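Local atomic coordinates of MtVAO615 (Myceliophthora thermophila, PDB entry 6F72), a protein that carries a bicovalently bound FAD and is probably an oxidoreductase whose reduced flavin reacts rapidly with molecular oxygen, although no substrate is known. Residues 252-257 against 277-282; 458-463 against 468-473; 82-87 against 482-487. All blocks are in the same frame, centred on the assembly; numbering follows the deposited sequence.

Contact 1 of 3, residues 252-257 against 277-282; sequences LEWEVV and ALSGGG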
ATOM      1  N   LEU A 252       8.867 -15.574  -5.192  1.00 20.25           N
ATOM      2  CA  LEU A 252       9.825 -16.666  -5.320  1.00 20.55           C
ATOM      3  C   LEU A 252      11.181 -16.275  -4.740  1.00 20.52           C
ATOM      4  O   LEU A 252      11.800 -17.054  -4.022  1.00 20.64           O
ATOM      5  CB  LEU A 252       9.945 -17.125  -6.777  1.00 20.91           C
ATOM      6  CG  LEU A 252       8.662 -17.536  -7.500  1.00 21.01           C
ATOM      7  CD1 LEU A 252       8.939 -17.667  -8.986  1.00 21.43           C
ATOM      8  CD2 LEU A 252       8.106 -18.846  -6.940  1.00 21.27           C
ATOM      9  N   GLU A 253      11.633 -15.062  -5.065  1.00 20.36           N
ATOM     10  CA  GLU A 253      12.962 -14.570  -4.702  1.00 20.49           C
ATOM     11  C   GLU A 253      12.895 -13.095  -4.417  1.00 20.20           C
ATOM     12  O   GLU A 253      12.085 -12.406  -5.021  1.00 20.01           O
ATOM     13  CB  GLU A 253      13.937 -14.765  -5.861  1.00 20.94           C
ATOM     14  CG  GLU A 253      14.221 -16.232  -6.142  1.00 21.40           C
ATOM     15  CD  GLU A 253      15.214 -16.447  -7.264  1.00 21.96           C
ATOM     16  OE1 GLU A 253      16.236 -15.727  -7.306  1.00 22.13           O
ATOM     17  OE2 GLU A 253      14.973 -17.361  -8.077  1.00 22.32           O
ATOM     18  N   TRP A 254      13.742 -12.648  -3.487  1.00 20.25           N
ATOM     19  CA  TRP A 254      14.027 -11.237  -3.236  1.00 20.16           C
ATOM     20  C   TRP A 254      15.506 -11.041  -3.502  1.00 20.57           C
ATOM     21  O   TRP A 254      16.335 -11.779  -2.961  1.00 20.82           O
ATOM     22  CB  TRP A 254      13.773 -10.849  -1.777  1.00 19.95           C
ATOM     23  CG  TRP A 254      12.338 -10.895  -1.341  1.00 19.68           C
ATOM     24  CD1 TRP A 254      11.751 -11.840  -0.528  1.00 19.64           C
ATOM     25  CD2 TRP A 254      11.313  -9.957  -1.674  1.00 19.45           C
ATOM     26  NE1 TRP A 254      10.418 -11.545  -0.345  1.00 19.46           N
ATOM     27  CE2 TRP A 254      10.121 -10.397  -1.040  1.00 19.30           C
ATOM     28  CE3 TRP A 254      11.277  -8.785  -2.465  1.00 19.41           C
ATOM     29  CZ2 TRP A 254       8.911  -9.704  -1.162  1.00 19.14           C
ATOM     30  CZ3 TRP A 254      10.069  -8.108  -2.595  1.00 19.22           C
ATOM     31  CH2 TRP A 254       8.905  -8.564  -1.940  1.00 19.08           C
ATOM     32  N   GLU A 255      15.826 -10.040  -4.317  1.00 20.68           N
ATOM     33  CA  GLU A 255      17.193  -9.583  -4.472  1.00 21.12           C
ATOM     34  C   GLU A 255      17.331  -8.291  -3.671  1.00 20.96           C
ATOM     35  O   GLU A 255      16.522  -7.383  -3.810  1.00 20.64           O
ATOM     36  CB  GLU A 255      17.507  -9.367  -5.948  1.00 21.51           C
ATOM     37  CG  GLU A 255      18.919  -8.866  -6.219  1.00 22.04           C
ATOM     38  CD  GLU A 255      19.075  -8.239  -7.586  1.00 22.39           C
ATOM     39  OE1 GLU A 255      18.096  -8.212  -8.365  1.00 22.17           O
ATOM     40  OE2 GLU A 255      20.198  -7.766  -7.884  1.00 22.99           O
ATOM     41  N   VAL A 256      18.340  -8.257  -2.805  1.00 21.24           N
ATOM     42  CA  VAL A 256      18.479  -7.233  -1.776  1.00 21.17           C
ATOM     43  C   VAL A 256      19.916  -6.766  -1.571  1.00 21.79           C
ATOM     44  O   VAL A 256      20.862  -7.441  -1.972  1.00 22.19           O
ATOM     45  CB  VAL A 256      17.923  -7.690  -0.380  1.00 20.86           C
ATOM     46  CG1 VAL A 256      16.537  -8.306  -0.488  1.00 20.37           C
ATOM     47  CG2 VAL A 256      18.890  -8.613   0.357  1.00 21.20           C
ATOM     48  N   VAL A 257      20.035  -5.588  -0.952  1.00 21.91           N
ATOM     49  CA  VAL A 257      21.247  -5.141  -0.274  1.00 22.52           C
ATOM     50  C   VAL A 257      20.903  -4.984   1.209  1.00 22.48           C
ATOM     51  O   VAL A 257      19.945  -4.293   1.583  1.00 22.12           O
ATOM     52  CB  VAL A 257      21.797  -3.808  -0.832  1.00 22.82           C
ATOM     53  CG1 VAL A 257      23.086  -3.425  -0.119  1.00 23.37           C
ATOM     54  CG2 VAL A 257      22.042  -3.902  -2.331  1.00 23.04           C
ATOM     55  N   ALA A 277      10.653 -12.971   6.419  1.00 18.62           N
ATOM     56  CA  ALA A 277      10.446 -11.606   6.895  1.00 18.46           C
ATOM     57  C   ALA A 277      10.026 -10.651   5.793  1.00 18.15           C
ATOM     58  O   ALA A 277       9.085  -9.897   5.987  1.00 18.02           O
ATOM     59  CB  ALA A 277      11.689 -11.081   7.608  1.00 18.63           C
ATOM     60  N   LEU A 278      10.711 -10.692   4.642  1.00 18.08           N
ATOM     61  CA  LEU A 278      10.377  -9.821   3.513  1.00 17.88           C
ATOM     62  C   LEU A 278       9.026 -10.125   2.848  1.00 17.73           C
ATOM     63  O   LEU A 278       8.432  -9.241   2.219  1.00 17.57           O
ATOM     64  CB  LEU A 278      11.494  -9.798   2.460  1.00 17.95           C
ATOM     65  CG  LEU A 278      12.788  -9.025   2.732  1.00 18.13           C
ATOM     66  CD1 LEU A 278      13.832  -9.463   1.713  1.00 18.37           C
ATOM     67  CD2 LEU A 278      12.607  -7.502   2.669  1.00 18.03           C
ATOM     68  N   SER A 279       8.553 -11.359   2.988  1.00 17.83           N
ATOM     69  CA  SER A 279       7.311 -11.799   2.355  1.00 17.81           C
ATOM     70  C   SER A 279       6.112 -11.603   3.316  1.00 17.87           C
ATOM     71  O   SER A 279       5.538 -12.579   3.844  1.00 18.06           O
ATOM     72  CB  SER A 279       7.447 -13.274   1.908  1.00 18.01           C
ATOM     73  OG  SER A 279       8.484 -13.475   0.949  1.00 18.03           O
ATOM     74  N   GLY A 280       5.748 -10.343   3.551  1.00 17.75           N
ATOM     75  CA  GLY A 280       4.614 -10.011   4.431  1.00 17.88           C
ATOM     76  C   GLY A 280       4.973  -9.363   5.754  1.00 17.97           C
ATOM     77  O   GLY A 280       4.071  -8.901   6.472  1.00 18.18           O
ATOM     78  N   GLY A 281       6.268  -9.277   6.070  1.00 17.97           N
ATOM     79  CA  GLY A 281       6.744  -8.635   7.305  1.00 18.15           C
ATOM     80  C   GLY A 281       6.876  -7.111   7.250  1.00 18.10           C
ATOM     81  O   GLY A 281       7.297  -6.489   8.234  1.00 18.23           O
ATOM     82  N   GLY A 282       6.551  -6.527   6.101  1.00 17.97           N
ATOM     83  CA  GLY A 282       6.629  -5.075   5.901  1.00 18.07           C
ATOM     84  C   GLY A 282       7.914  -4.554   5.264  1.00 18.12           C
ATOM     85  O   GLY A 282       9.011  -5.049   5.538  1.00 18.22           O
TER
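Trp-254, on strand 251-257, faces Leu-278, on the last turn of helix 272-278, and their CA atoms, 7.8 Å apart, are the nearest between 252-257 and 277-282. Ser-279 is the first residue past the helix, and the indole meets both it and the last helical one. CG of Trp-254 is anti to the carbonyl carbon (chi1 -67°), which carries the indole to the helix end. Leu-278 comes over a face: its CB lies 3.6 Å from the centroid of the five-membered ring of Trp-254 and 18° off the normal, a CH-pi contact. Leu-278 CD1 reaches on toward the strand, packing against Trp-254 CG and, at 3.7 Å, Val-256 CG1. Trp-254 NE1 donates to Ser-279 OG over 3.0 Å, with the oxygen in the indole plane and the N-H nearly straight at 166°. That hydroxyl is bonded to the carbonyl of Tyr-275 as well, so the buried indole nitrogen is paired with a group itself fixed to the helix end. Tryptophan suits the site because it offers an apolar face to leucine and a polar edge to serine. A leucine in its place would probably leave the Ser-279 hydroxyl without the indole N-H and open a gap over Leu-278 CB. The chain then turns through Gly-280, whose backbone angles would jam a CB against the preceding carbonyl, and Gly-281, where a CB would strike Ala-277 O. Around the pair, within the FAD-binding PCMH-type region, strand 288-298 touches Trp-254 through Val-289 and Met-292, while helix 227-233 reaches both Trp-254 and Leu-278 through Gln-233.

Contact 2 of 3, residues 458-463 against 468-473; sequences KPHPAN and AWRTGM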
ATOM      1  N   LYS A 458      -4.165 -22.486  -0.244  1.00 30.99           N
ATOM      2  CA  LYS A 458      -3.493 -22.446  -1.531  1.00 30.32           C
ATOM      3  C   LYS A 458      -2.012 -22.668  -1.276  1.00 29.57           C
ATOM      4  O   LYS A 458      -1.491 -22.255  -0.226  1.00 29.36           O
ATOM      5  CB  LYS A 458      -3.678 -21.093  -2.176  1.00 30.24           C
ATOM      6  CG  LYS A 458      -5.098 -20.805  -2.595  1.00 30.67           C
ATOM      7  CD  LYS A 458      -5.234 -19.314  -2.804  1.00 30.25           C
ATOM      8  CE  LYS A 458      -6.485 -19.036  -3.596  1.00 30.69           C
ATOM      9  NZ  LYS A 458      -7.692 -19.068  -2.730  1.00 30.97           N
ATOM     10  N   PRO A 459      -1.316 -23.320  -2.224  1.00 29.17           N
ATOM     11  CA  PRO A 459       0.094 -23.589  -1.965  1.00 28.39           C
ATOM     12  C   PRO A 459       0.913 -22.311  -2.127  1.00 27.12           C
ATOM     13  O   PRO A 459       0.717 -21.577  -3.093  1.00 27.15           O
ATOM     14  CB  PRO A 459       0.470 -24.626  -3.043  1.00 29.22           C
ATOM     15  CG  PRO A 459      -0.815 -24.991  -3.740  1.00 29.78           C
ATOM     16  CD  PRO A 459      -1.732 -23.826  -3.546  1.00 29.56           C
ATOM     17  N   HIS A 460       1.783 -22.045  -1.159  1.00 25.83           N
ATOM     18  CA  HIS A 460       2.744 -20.947  -1.214  1.00 24.85           C
ATOM     19  C   HIS A 460       3.872 -21.373  -0.279  1.00 24.40           C
ATOM     20  O   HIS A 460       3.634 -22.194   0.594  1.00 24.56           O
ATOM     21  CB  HIS A 460       2.094 -19.627  -0.718  1.00 24.19           C
ATOM     22  CG  HIS A 460       1.620 -19.701   0.699  1.00 23.88           C
ATOM     23  ND1 HIS A 460       2.449 -19.456   1.770  1.00 23.62           N
ATOM     24  CD2 HIS A 460       0.429 -20.073   1.223  1.00 23.91           C
ATOM     25  CE1 HIS A 460       1.788 -19.655   2.894  1.00 23.56           C
ATOM     26  NE2 HIS A 460       0.553 -20.017   2.590  1.00 23.74           N
ATOM     27  N   PRO A 461       5.093 -20.827  -0.443  1.00 24.00           N
ATOM     28  CA  PRO A 461       6.130 -21.069   0.573  1.00 23.70           C
ATOM     29  C   PRO A 461       5.780 -20.452   1.925  1.00 23.15           C
ATOM     30  O   PRO A 461       4.975 -19.497   1.985  1.00 22.78           O
ATOM     31  CB  PRO A 461       7.351 -20.334   0.007  1.00 23.75           C
ATOM     32  CG  PRO A 461       7.104 -20.252  -1.465  1.00 24.00           C
ATOM     33  CD  PRO A 461       5.623 -20.041  -1.579  1.00 23.89           C
ATOM     34  N   ALA A 462       6.404 -20.967   2.988  1.00 22.93           N
ATOM     35  CA  ALA A 462       6.335 -20.342   4.309  1.00 22.43           C
ATOM     36  C   ALA A 462       6.694 -18.845   4.209  1.00 21.90           C
ATOM     37  O   ALA A 462       7.666 -18.467   3.550  1.00 21.79           O
ATOM     38  CB  ALA A 462       7.254 -21.041   5.288  1.00 22.64           C
ATOM     39  N   ASN A 463       5.872 -18.014   4.838  1.00 21.41           N
ATOM     40  CA  ASN A 463       6.092 -16.563   4.894  1.00 21.00           C
ATOM     41  C   ASN A 463       5.530 -15.990   6.202  1.00 20.80           C
ATOM     42  O   ASN A 463       4.935 -16.731   6.992  1.00 20.85           O
ATOM     43  CB  ASN A 463       5.584 -15.858   3.624  1.00 20.72           C
ATOM     44  CG  ASN A 463       4.091 -15.987   3.416  1.00 20.63           C
ATOM     45  OD1 ASN A 463       3.297 -15.748   4.332  1.00 20.54           O
ATOM     46  ND2 ASN A 463       3.692 -16.328   2.192  1.00 20.67           N
ATOM     47  N   ALA A 468      -4.386 -13.739  10.384  1.00 22.09           N
ATOM     48  CA  ALA A 468      -5.728 -13.174  10.140  1.00 22.24           C
ATOM     49  C   ALA A 468      -6.078 -13.163   8.652  1.00 22.11           C
ATOM     50  O   ALA A 468      -7.234 -13.333   8.285  1.00 22.33           O
ATOM     51  CB  ALA A 468      -5.858 -11.769  10.731  1.00 22.06           C
ATOM     52  N   TRP A 469      -5.068 -13.010   7.793  1.00 21.82           N
ATOM     53  CA  TRP A 469      -5.278 -13.172   6.358  1.00 21.75           C
ATOM     54  C   TRP A 469      -5.931 -14.515   5.994  1.00 22.07           C
ATOM     55  O   TRP A 469      -6.819 -14.551   5.146  1.00 22.29           O
ATOM     56  CB  TRP A 469      -3.976 -13.001   5.597  1.00 21.50           C
ATOM     57  CG  TRP A 469      -3.506 -11.581   5.431  1.00 21.24           C
ATOM     58  CD1 TRP A 469      -2.476 -10.977   6.095  1.00 21.05           C
ATOM     59  CD2 TRP A 469      -4.035 -10.594   4.527  1.00 21.22           C
ATOM     60  NE1 TRP A 469      -2.310  -9.682   5.642  1.00 20.89           N
ATOM     61  CE2 TRP A 469      -3.263  -9.418   4.693  1.00 20.99           C
ATOM     62  CE3 TRP A 469      -5.089 -10.590   3.596  1.00 21.47           C
ATOM     63  CZ2 TRP A 469      -3.516  -8.235   3.963  1.00 20.96           C
ATOM     64  CZ3 TRP A 469      -5.340  -9.422   2.865  1.00 21.45           C
ATOM     65  CH2 TRP A 469      -4.552  -8.252   3.057  1.00 21.15           C
ATOM     66  N   ARG A 470      -5.515 -15.606   6.639  1.00 22.20           N
ATOM     67  CA  ARG A 470      -6.058 -16.940   6.304  1.00 22.66           C
ATOM     68  C   ARG A 470      -7.519 -17.134   6.751  1.00 23.07           C
ATOM     69  O   ARG A 470      -8.316 -17.771   6.053  1.00 23.40           O
ATOM     70  CB  ARG A 470      -5.169 -18.078   6.846  1.00 22.66           C
ATOM     71  CG  ARG A 470      -3.677 -17.919   6.567  1.00 22.29           C
ATOM     72  CD  ARG A 470      -3.364 -17.873   5.077  1.00 22.16           C
ATOM     73  NE  ARG A 470      -1.944 -17.635   4.841  1.00 21.86           N
ATOM     74  CZ  ARG A 470      -1.418 -17.229   3.688  1.00 21.68           C
ATOM     75  NH1 ARG A 470      -2.186 -17.005   2.629  1.00 21.68           N
ATOM     76  NH2 ARG A 470      -0.106 -17.057   3.598  1.00 21.57           N
ATOM     77  N   THR A 471      -7.854 -16.588   7.910  1.00 23.21           N
ATOM     78  CA  THR A 471      -9.236 -16.645   8.410  1.00 23.78           C
ATOM     79  C   THR A 471     -10.090 -15.463   7.907  1.00 23.79           C
ATOM     80  O   THR A 471     -11.323 -15.538   7.915  1.00 24.18           O
ATOM     81  CB  THR A 471      -9.282 -16.746   9.951  1.00 24.07           C
ATOM     82  OG1 THR A 471      -8.524 -15.674  10.517  1.00 23.88           O
ATOM     83  CG2 THR A 471      -8.701 -18.078  10.440  1.00 24.33           C
ATOM     84  N   GLY A 472      -9.427 -14.393   7.447  1.00 23.40           N
ATOM     85  CA  GLY A 472     -10.102 -13.195   6.944  1.00 23.44           C
ATOM     86  C   GLY A 472     -10.920 -13.407   5.690  1.00 23.75           C
ATOM     87  O   GLY A 472     -10.582 -14.263   4.856  1.00 23.73           O
ATOM     88  N   MET A 473     -12.007 -12.638   5.580  1.00 24.07           N
ATOM     89  CA  MET A 473     -12.850 -12.614   4.390  1.00 24.62           C
ATOM     90  C   MET A 473     -12.939 -11.195   3.774  1.00 24.68           C
ATOM     91  O   MET A 473     -13.028 -11.049   2.548  1.00 24.68           O
ATOM     92  CB  MET A 473     -14.241 -13.168   4.713  1.00 25.34           C
ATOM     93  CG  MET A 473     -15.030 -13.604   3.492  1.00 25.85           C
ATOM     94  SD  MET A 473     -16.686 -14.288   3.734  1.00 26.90           S
ATOM     95  CE  MET A 473     -17.624 -12.822   4.107  1.00 26.94           C
TER
HETATM   96  O   HOH W   1       1.788 -17.512   5.522  1.00 20.31           O
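His-460 and Arg-470 form a stack, guanidinium flat on imidazole, that joins the loop 458-463 to the short helix 468-471 leading into strand 472-480 of the seven-stranded antiparallel sheet. Arginine fits because it combines a long reach with a flat, charged end carrying several N-H donors. From CB the chain of Arg-470 goes to CG and there bends, chi2 -61°, before extending through CD; CB, CG and CD meet nothing of the loop 458-463, and the side chain packs on Leu-465 instead. Contact with the imidazole begins at NE, which skirts His-460 NE2. CZ lies over the outside of the ring, 3.6 Å from His-460 NE2, and the two planes are turned by 19°, with centres 4.2 Å apart. NH1 is hydrogen-bonded to Val-455 O. NH2 is the nearest atom, over the NE2-CE1 side of one face and 3.2 Å from His-460 NE2, but this approach has too poor an angle for a hydrogen bond. The same nitrogen makes a salt bridge to Asp-249, whose OD1 is also held by Asn-463 ND2. Its charge is therefore probably offset by the aspartate, which would ease its position over a histidine. Asparagine suits its place because its amide donates to Asp-249 and accepts at OD1 from the backbone N of Leu-465. A water in the guanidinium plane joins the two side chains: it accepts from Arg-470 NH2 at 2.7 Å and donates to Asn-463 OD1 at 2.6 Å.

Contact 3 of 3, residues 82-87 against 482-487; sequences SSWDIS and WDWDAS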
ATOM      1  N   SER A  82      -5.036  20.898  -9.725  1.00 33.92           N
ATOM      2  CA  SER A  82      -6.221  20.161 -10.165  1.00 34.24           C
ATOM      3  C   SER A  82      -6.179  18.644  -9.923  1.00 33.56           C
ATOM      4  O   SER A  82      -7.234  18.013  -9.854  1.00 33.84           O
ATOM      5  CB  SER A  82      -6.534  20.459 -11.627  1.00 35.34           C
ATOM      6  OG  SER A  82      -5.458  20.055 -12.446  1.00 35.46           O
ATOM      7  N   SER A  83      -4.977  18.070  -9.778  1.00 32.65           N
ATOM      8  CA  SER A  83      -4.824  16.625  -9.549  1.00 31.79           C
ATOM      9  C   SER A  83      -3.986  16.254  -8.316  1.00 30.53           C
ATOM     10  O   SER A  83      -3.571  15.096  -8.177  1.00 29.94           O
ATOM     11  CB  SER A  83      -4.240  15.962 -10.804  1.00 32.16           C
ATOM     12  OG  SER A  83      -5.098  16.147 -11.916  1.00 33.30           O
ATOM     13  N   TRP A  84      -3.754  17.221  -7.425  1.00 29.93           N
ATOM     14  CA  TRP A  84      -2.858  17.037  -6.269  1.00 28.89           C
ATOM     15  C   TRP A  84      -3.308  15.951  -5.289  1.00 28.30           C
ATOM     16  O   TRP A  84      -2.473  15.244  -4.688  1.00 27.73           O
ATOM     17  CB  TRP A  84      -2.678  18.348  -5.517  1.00 28.67           C
ATOM     18  CG  TRP A  84      -1.571  18.302  -4.522  1.00 27.87           C
ATOM     19  CD1 TRP A  84      -1.686  18.106  -3.180  1.00 27.30           C
ATOM     20  CD2 TRP A  84      -0.170  18.433  -4.791  1.00 27.71           C
ATOM     21  NE1 TRP A  84      -0.450  18.122  -2.584  1.00 26.89           N
ATOM     22  CE2 TRP A  84       0.506  18.315  -3.548  1.00 27.12           C
ATOM     23  CE3 TRP A  84       0.581  18.648  -5.960  1.00 28.01           C
ATOM     24  CZ2 TRP A  84       1.901  18.419  -3.434  1.00 26.92           C
ATOM     25  CZ3 TRP A  84       1.978  18.737  -5.854  1.00 27.82           C
ATOM     26  CH2 TRP A  84       2.621  18.617  -4.596  1.00 27.32           C
ATOM     27  N   ASP A  85      -4.623  15.827  -5.132  1.00 28.53           N
ATOM     28  CA  ASP A  85      -5.218  14.811  -4.248  1.00 28.10           C
ATOM     29  C   ASP A  85      -5.533  13.474  -4.954  1.00 28.18           C
ATOM     30  O   ASP A  85      -6.300  12.652  -4.440  1.00 28.16           O
ATOM     31  CB  ASP A  85      -6.457  15.395  -3.544  1.00 28.33           C
ATOM     32  CG  ASP A  85      -6.130  16.601  -2.675  1.00 28.05           C
ATOM     33  OD1 ASP A  85      -4.977  16.756  -2.205  1.00 27.49           O
ATOM     34  OD2 ASP A  85      -7.050  17.397  -2.447  1.00 28.54           O
ATOM     35  N   ILE A  86      -4.916  13.265  -6.121  1.00 28.35           N
ATOM     36  CA  ILE A  86      -5.017  12.018  -6.898  1.00 28.42           C
ATOM     37  C   ILE A  86      -3.630  11.345  -6.907  1.00 27.75           C
ATOM     38  O   ILE A  86      -2.603  12.027  -6.825  1.00 27.43           O
ATOM     39  CB  ILE A  86      -5.562  12.294  -8.345  1.00 29.39           C
ATOM     40  CG1 ILE A  86      -6.898  13.092  -8.324  1.00 30.08           C
ATOM     41  CG2 ILE A  86      -5.629  11.032  -9.225  1.00 29.56           C
ATOM     42  CD1 ILE A  86      -8.092  12.427  -7.640  1.00 30.20           C
ATOM     43  N   SER A  87      -3.609  10.010  -6.944  1.00 27.49           N
ATOM     44  CA  SER A  87      -2.365   9.252  -7.186  1.00 27.07           C
ATOM     45  C   SER A  87      -2.047   9.355  -8.675  1.00 27.60           C
ATOM     46  O   SER A  87      -2.661   8.687  -9.509  1.00 28.18           O
ATOM     47  CB  SER A  87      -2.489   7.790  -6.727  1.00 26.68           C
ATOM     48  OG  SER A  87      -2.895   7.722  -5.371  1.00 26.27           O
ATOM     49  N   TRP A 482      -8.473  14.437   2.800  1.00 22.75           N
ATOM     50  CA  TRP A 482      -7.851  15.697   3.200  1.00 22.70           C
ATOM     51  C   TRP A 482      -8.745  16.851   2.743  1.00 23.10           C
ATOM     52  O   TRP A 482      -9.503  16.716   1.774  1.00 23.41           O
ATOM     53  CB  TRP A 482      -6.477  15.798   2.568  1.00 22.33           C
ATOM     54  CG  TRP A 482      -5.668  16.960   2.978  1.00 22.37           C
ATOM     55  CD1 TRP A 482      -5.549  18.144   2.310  1.00 22.57           C
ATOM     56  CD2 TRP A 482      -4.834  17.064   4.141  1.00 22.20           C
ATOM     57  NE1 TRP A 482      -4.700  18.973   2.980  1.00 22.65           N
ATOM     58  CE2 TRP A 482      -4.238  18.345   4.104  1.00 22.43           C
ATOM     59  CE3 TRP A 482      -4.532  16.205   5.209  1.00 21.94           C
ATOM     60  CZ2 TRP A 482      -3.347  18.794   5.092  1.00 22.45           C
ATOM     61  CZ3 TRP A 482      -3.642  16.651   6.196  1.00 21.93           C
ATOM     62  CH2 TRP A 482      -3.060  17.941   6.126  1.00 22.22           C
ATOM     63  N   ASP A 483      -8.677  17.973   3.450  1.00 23.16           N
ATOM     64  CA  ASP A 483      -9.493  19.131   3.116  1.00 23.52           C
ATOM     65  C   ASP A 483      -8.616  20.372   3.117  1.00 23.52           C
ATOM     66  O   ASP A 483      -8.187  20.853   4.178  1.00 23.57           O
ATOM     67  CB  ASP A 483     -10.684  19.265   4.083  1.00 23.88           C
ATOM     68  CG  ASP A 483     -11.642  20.394   3.709  1.00 24.50           C
ATOM     69  OD1 ASP A 483     -11.427  21.133   2.708  1.00 24.65           O
ATOM     70  OD2 ASP A 483     -12.627  20.544   4.449  1.00 24.82           O
ATOM     71  N   TRP A 484      -8.359  20.877   1.910  1.00 23.47           N
ATOM     72  CA  TRP A 484      -7.512  22.046   1.720  1.00 23.54           C
ATOM     73  C   TRP A 484      -8.120  23.380   2.212  1.00 24.07           C
ATOM     74  O   TRP A 484      -7.388  24.360   2.374  1.00 24.29           O
ATOM     75  CB  TRP A 484      -7.055  22.135   0.263  1.00 23.46           C
ATOM     76  CG  TRP A 484      -6.007  21.099  -0.073  1.00 22.89           C
ATOM     77  CD1 TRP A 484      -6.145  20.046  -0.928  1.00 22.63           C
ATOM     78  CD2 TRP A 484      -4.675  21.022   0.456  1.00 22.58           C
ATOM     79  NE1 TRP A 484      -4.973  19.318  -0.981  1.00 22.25           N
ATOM     80  CE2 TRP A 484      -4.054  19.889  -0.139  1.00 22.22           C
ATOM     81  CE3 TRP A 484      -3.933  21.809   1.358  1.00 22.66           C
ATOM     82  CZ2 TRP A 484      -2.731  19.518   0.143  1.00 21.92           C
ATOM     83  CZ3 TRP A 484      -2.618  21.446   1.641  1.00 22.41           C
ATOM     84  CH2 TRP A 484      -2.029  20.292   1.038  1.00 22.03           C
ATOM     85  N   ASP A 485      -9.435  23.407   2.453  1.00 24.34           N
ATOM     86  CA  ASP A 485     -10.112  24.574   3.065  1.00 24.88           C
ATOM     87  C   ASP A 485     -10.076  24.583   4.588  1.00 24.80           C
ATOM     88  O   ASP A 485     -10.344  25.621   5.214  1.00 25.34           O
ATOM     89  CB  ASP A 485     -11.577  24.623   2.653  1.00 25.40           C
ATOM     90  CG  ASP A 485     -11.772  24.841   1.183  1.00 25.69           C
ATOM     91  OD1 ASP A 485     -10.865  25.347   0.499  1.00 25.75           O
ATOM     92  OD2 ASP A 485     -12.867  24.513   0.697  1.00 26.06           O
ATOM     93  N   ALA A 486      -9.819  23.424   5.184  1.00 24.20           N
ATOM     94  CA  ALA A 486      -9.809  23.274   6.636  1.00 24.11           C
ATOM     95  C   ALA A 486      -8.487  23.805   7.173  1.00 23.93           C
ATOM     96  O   ALA A 486      -7.544  23.985   6.418  1.00 23.68           O
ATOM     97  CB  ALA A 486     -10.012  21.800   7.015  1.00 23.67           C
ATOM     98  N   SER A 487      -8.414  24.049   8.475  1.00 24.09           N
ATOM     99  CA  SER A 487      -7.158  24.453   9.096  1.00 24.05           C
ATOM    100  C   SER A 487      -6.175  23.274   9.284  1.00 23.49           C
ATOM    101  O   SER A 487      -6.595  22.114   9.253  1.00 23.16           O
ATOM    102  CB  SER A 487      -7.433  25.147  10.429  1.00 24.54           C
ATOM    103  OG  SER A 487      -7.746  24.200  11.423  1.00 24.45           O
TER
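Asp-85 and Trp-484 meet edge on, with the carboxylate and indole planes only 6° apart. Trp-484 NE1 donates to Asp-85 OD1 over 2.8 Å in a nearly straight bond, using the syn lone pair of OD1, with the oxygen in the ring plane. With the planes nearly coplanar, Asp-85 OD2 also lies by the edge, 3.2 Å from Trp-484 CD1. Trp-84 is set quite differently: its five-membered ring is inclined at 64° to the six-membered ring of Trp-484, an oblique pairing in which Trp-84 CD1 touches Trp-484 CZ2 at 3.8 Å. One face of Trp-484 is covered from its own segment by Trp-482, whose NE1 stands 3.1 Å above the plane. Each side comes from a type I beta turn, 83-86 and 483-486; in the second, Asp-483 OD1 also accepts from Asp-485 N, an Asx turn. Trp-84 gives its own N-H to Gln-104, and Asp-85 OD1 takes a second bond from Gln-101, tying in helix 101-104. Tryptophan serves as both packing and donor, while aspartate offers a flat acceptor; its chi1 of -61° sets the carboxylate toward Trp-484. With two donors on one oxygen, the carboxylate is probably kept ionised and restrained from rotating.

Overall arrangement
Contacts 1 and 2 follow one another along the chain, and both are nested inside the long loop that contact 3 closes by joining residues near 85 to residues near 484. In space the first two are neighbours, their centres 16 Å apart, and they touch where Ser-279 O packs on Asn-463 CB; this links the FAD-binding PCMH-type region to a loop between two strands, 448-452 and 472-480, of the seven-stranded sheet. Contact 3 lies on the opposite side of the chain's centre, about 34 Å and 36 Å from the other two by centres. Both regions come near FAD: the side chain of Leu-278 is about 6 Å from it, and Ser-87, in segment 82-87, touches it.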